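Local coordinates for PHD-type domain-containing protein (Chaetomium thermophilum, PDB 6VHF) that binds a zinc ion through a non-canonical zinc finger and, as a Cfp1, probably joins the H3K4 methyltransferase complex COMPASS through its RbBP5-interacting domain, at residues A[50-53]-A[54-58]; A[61-64]-A[65-68]. All coordinates share one frame; numbering follows the deposited sequence.

Contact 1: A[50-53]-A[54-58]; sequences PGIT and KDICG. With ZN (zinc ion), chain B.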
# COMPACT_ATOMS: atom_id res chain seq x y z
N PRO A 50 7.83 28.91 -17.31
CA PRO A 50 8.97 29.63 -16.73
C PRO A 50 9.26 29.18 -15.30
O PRO A 50 8.36 29.11 -14.46
CB PRO A 50 8.54 31.10 -16.78
CG PRO A 50 7.61 31.17 -17.98
CD PRO A 50 6.88 29.83 -17.98
N GLY A 51 10.53 28.85 -15.05
CA GLY A 51 10.96 28.40 -13.75
C GLY A 51 10.74 26.93 -13.46
O GLY A 51 11.37 26.39 -12.55
N ILE A 52 9.87 26.25 -14.21
CA ILE A 52 9.59 24.83 -13.96
C ILE A 52 10.60 24.05 -14.78
O ILE A 52 10.39 23.74 -15.95
CB ILE A 52 8.14 24.48 -14.25
CG1 ILE A 52 7.29 25.14 -13.18
CG2 ILE A 52 7.91 22.97 -14.22
CD1 ILE A 52 5.86 25.28 -13.56
N THR A 53 11.75 23.78 -14.15
CA THR A 53 12.89 23.10 -14.74
C THR A 53 12.88 21.63 -14.32
O THR A 53 11.99 21.17 -13.59
CB THR A 53 14.18 23.81 -14.30
OG1 THR A 53 14.60 23.31 -13.02
CG2 THR A 53 13.95 25.27 -14.15
N LYS A 54 13.90 20.88 -14.75
CA LYS A 54 14.07 19.47 -14.42
C LYS A 54 14.47 19.26 -12.96
O LYS A 54 14.37 18.13 -12.47
CB LYS A 54 15.12 18.82 -15.34
CG LYS A 54 14.80 18.78 -16.86
CD LYS A 54 14.47 20.15 -17.50
CE LYS A 54 15.56 21.20 -17.27
NZ LYS A 54 15.12 22.50 -17.83
N ASP A 55 14.95 20.30 -12.27
CA ASP A 55 15.19 20.25 -10.84
C ASP A 55 13.90 20.29 -10.03
O ASP A 55 13.95 20.15 -8.81
CB ASP A 55 16.08 21.43 -10.41
CG ASP A 55 17.35 21.53 -11.21
OD1 ASP A 55 17.64 22.63 -11.75
OD2 ASP A 55 18.08 20.52 -11.29
N ILE A 56 12.75 20.52 -10.68
CA ILE A 56 11.48 20.62 -9.97
C ILE A 56 11.19 19.33 -9.22
O ILE A 56 11.37 18.23 -9.75
CB ILE A 56 10.36 20.97 -10.97
CG1 ILE A 56 10.26 22.48 -11.15
CG2 ILE A 56 9.02 20.35 -10.54
CD1 ILE A 56 9.89 23.21 -9.89
N CYS A 57 10.74 19.46 -7.97
CA CYS A 57 10.40 18.30 -7.14
C CYS A 57 9.23 17.53 -7.74
O CYS A 57 9.38 16.38 -8.16
CB CYS A 57 10.08 18.74 -5.72
SG CYS A 57 9.48 17.34 -4.66
N GLY A 58 8.06 18.16 -7.80
CA GLY A 58 6.92 17.58 -8.48
C GLY A 58 6.01 16.73 -7.60
O GLY A 58 4.99 16.25 -8.09
ZN ZN B . 9.18 18.58 -2.60
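A type I beta turn from T53 to I56 delivers the chain to C57, a zinc ligand of the non-canonical finger, and T53 pairs with D55 and I56 to shape it. It is a compact case of a side chain reinforcing a backbone turn. The turn is closed by I56 N, which donates to T53 O at 3.1 Å. T53 adds an ST turn: its OG1 accepts D55 N at 3.1 Å with an N-H...O angle of 145°. The hydroxyl reaches that amide because it sits between the backbone N and the carbonyl carbon, at chi1 85°. With a valine in place of T53, the D55 amide would lose this acceptor, and the threonine end of the turn would probably be freer to shift. K54, bent at chi2 and chi3, curls back alongside T53, bringing NZ to 3.9 Å from T53 CB. D55 OD2 forms a salt bridge with K134.

The apolar side of the turn belongs to the isoleucines: I56 CG1 approaches I52 CG2 at 3.9 Å, the two side chains crossing at a slant. The same I56 CG1 also lies close to a polar atom, 3.3 Å from T53 O. I52 is itself the centre of an inverse gamma turn, with a weak bond from T53 N to G51 O, and I56 rests on L131 of the loop carrying other zinc ligands. C130, C135 and H138 complete the metal site with C57, while C57 O accepts a hydrogen bond from W141 NE1. C57 SG, anti to its own backbone N, binds the zinc ion at 2.4 Å.

Contact 2: A[61-64]-A[65-68]; sequences TRLD and TVGA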
# COMPACT_ATOMS: atom_id res chain seq x y z
N THR A 61 0.39 16.60 -3.60
CA THR A 61 -0.13 16.61 -2.24
C THR A 61 -0.92 15.35 -1.93
O THR A 61 -0.95 14.90 -0.78
CB THR A 61 -1.03 17.82 -2.02
OG1 THR A 61 -0.38 19.00 -2.50
CG2 THR A 61 -1.35 18.00 -0.54
N ARG A 62 -1.57 14.77 -2.94
CA ARG A 62 -2.34 13.56 -2.72
C ARG A 62 -1.46 12.38 -2.33
O ARG A 62 -1.97 11.41 -1.77
CB ARG A 62 -3.15 13.22 -3.98
CG ARG A 62 -4.23 14.24 -4.32
CD ARG A 62 -4.77 13.98 -5.71
NE ARG A 62 -3.78 14.24 -6.74
CZ ARG A 62 -4.06 14.25 -8.04
NH1 ARG A 62 -5.30 13.99 -8.44
NH2 ARG A 62 -3.11 14.51 -8.94
N LEU A 63 -0.16 12.45 -2.62
CA LEU A 63 0.74 11.36 -2.26
C LEU A 63 0.88 11.18 -0.75
O LEU A 63 1.48 10.20 -0.31
CB LEU A 63 2.13 11.58 -2.88
CG LEU A 63 2.16 11.51 -4.42
CD1 LEU A 63 3.49 12.00 -4.98
CD2 LEU A 63 1.86 10.12 -4.94
N ASP A 64 0.33 12.10 0.05
CA ASP A 64 0.32 11.89 1.49
C ASP A 64 -0.59 10.73 1.87
O ASP A 64 -0.35 10.07 2.89
CB ASP A 64 -0.11 13.17 2.20
CG ASP A 64 0.87 14.29 1.98
OD1 ASP A 64 1.95 14.04 1.40
OD2 ASP A 64 0.56 15.43 2.38
N THR A 65 -1.63 10.47 1.07
CA THR A 65 -2.43 9.26 1.22
C THR A 65 -1.56 8.01 1.29
O THR A 65 -1.83 7.09 2.06
CB THR A 65 -3.42 9.15 0.06
OG1 THR A 65 -4.09 10.39 -0.10
CG2 THR A 65 -4.45 8.08 0.34
N VAL A 66 -0.49 7.97 0.48
CA VAL A 66 0.40 6.82 0.48
C VAL A 66 0.98 6.61 1.87
O VAL A 66 1.16 5.47 2.31
CB VAL A 66 1.49 6.99 -0.59
CG1 VAL A 66 2.54 5.90 -0.45
CG2 VAL A 66 0.88 6.97 -1.96
N GLY A 67 1.26 7.71 2.59
CA GLY A 67 1.83 7.58 3.93
C GLY A 67 0.91 6.86 4.89
O GLY A 67 1.34 5.98 5.64
N ALA A 68 -0.38 7.22 4.90
CA ALA A 68 -1.33 6.57 5.80
C ALA A 68 -1.73 5.18 5.31
O ALA A 68 -1.99 4.30 6.14
CB ALA A 68 -2.58 7.43 5.97
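T65 folds its side chain back onto the carbonyl of R62. CB already lies 3.2 Å from R62 O. From there the hydroxyl branch, placed beside the backbone N at chi1 -49°, carries OG1 to 2.9 Å from the same R62 O, to which it donates a hydrogen bond. The approach is in the carbonyl plane, with a C=O...OG1 angle of 148°. A second donor of the same residue, T65 N, reaches R62 O at 3.0 Å from above the carbonyl plane, so one oxygen is gripped twice by a single threonine, once through its side chain and once through its backbone. The two donors thus come to R62 O from different directions, the hydroxyl within the plane of the carbonyl and the amide tilted well out of it.

This is the opening turn of helix 64-77, the short helix that lies against the long helices 4-46 and 141-177. The chain winds into it through i to i+3 bonds: D64 N to T61 O comes first, then the pair at R62, then weaker links from V66 N to L63 O and from G67 N to D64 O. The i to i+4 pattern appears with A68 N, whose bond to D64 O is long and weak at 3.5 Å.

On the buried side, V66 CB lies 3.2 Å from L63 O, and V66 CG2 packs against L63 CD2 at 4.4 Å. Both side chains face the long helices: L63 meets L33, A37, W141 and L145, while V66 meets M30, L145 and V149. The polar ends turn to residues just upstream. R62 NH2 makes a salt bridge with D60, and D64 OD1 is hydrogen-bonded to the hydroxyl of Y59.

How the contacts relate
Both contacts are local and lie in series along the chain, with centres about 21 Å apart, yet they serve different parts of the fold. Contact 1 is a surface turn in the loop after helix 4-46, its centre about 28 Å from the centre of the chain, and runs directly into the zinc site. Contact 2 is partly buried, its centre about 10 Å from the centre of the chain, and starts helix 64-77 against the two long helices. In each a threonine hydroxyl supports a backbone turn, but with opposite roles: it accepts an amide proton in 50-58 and donates to a carbonyl in 61-68. Metal coordination marks the first, apolar helix packing the second.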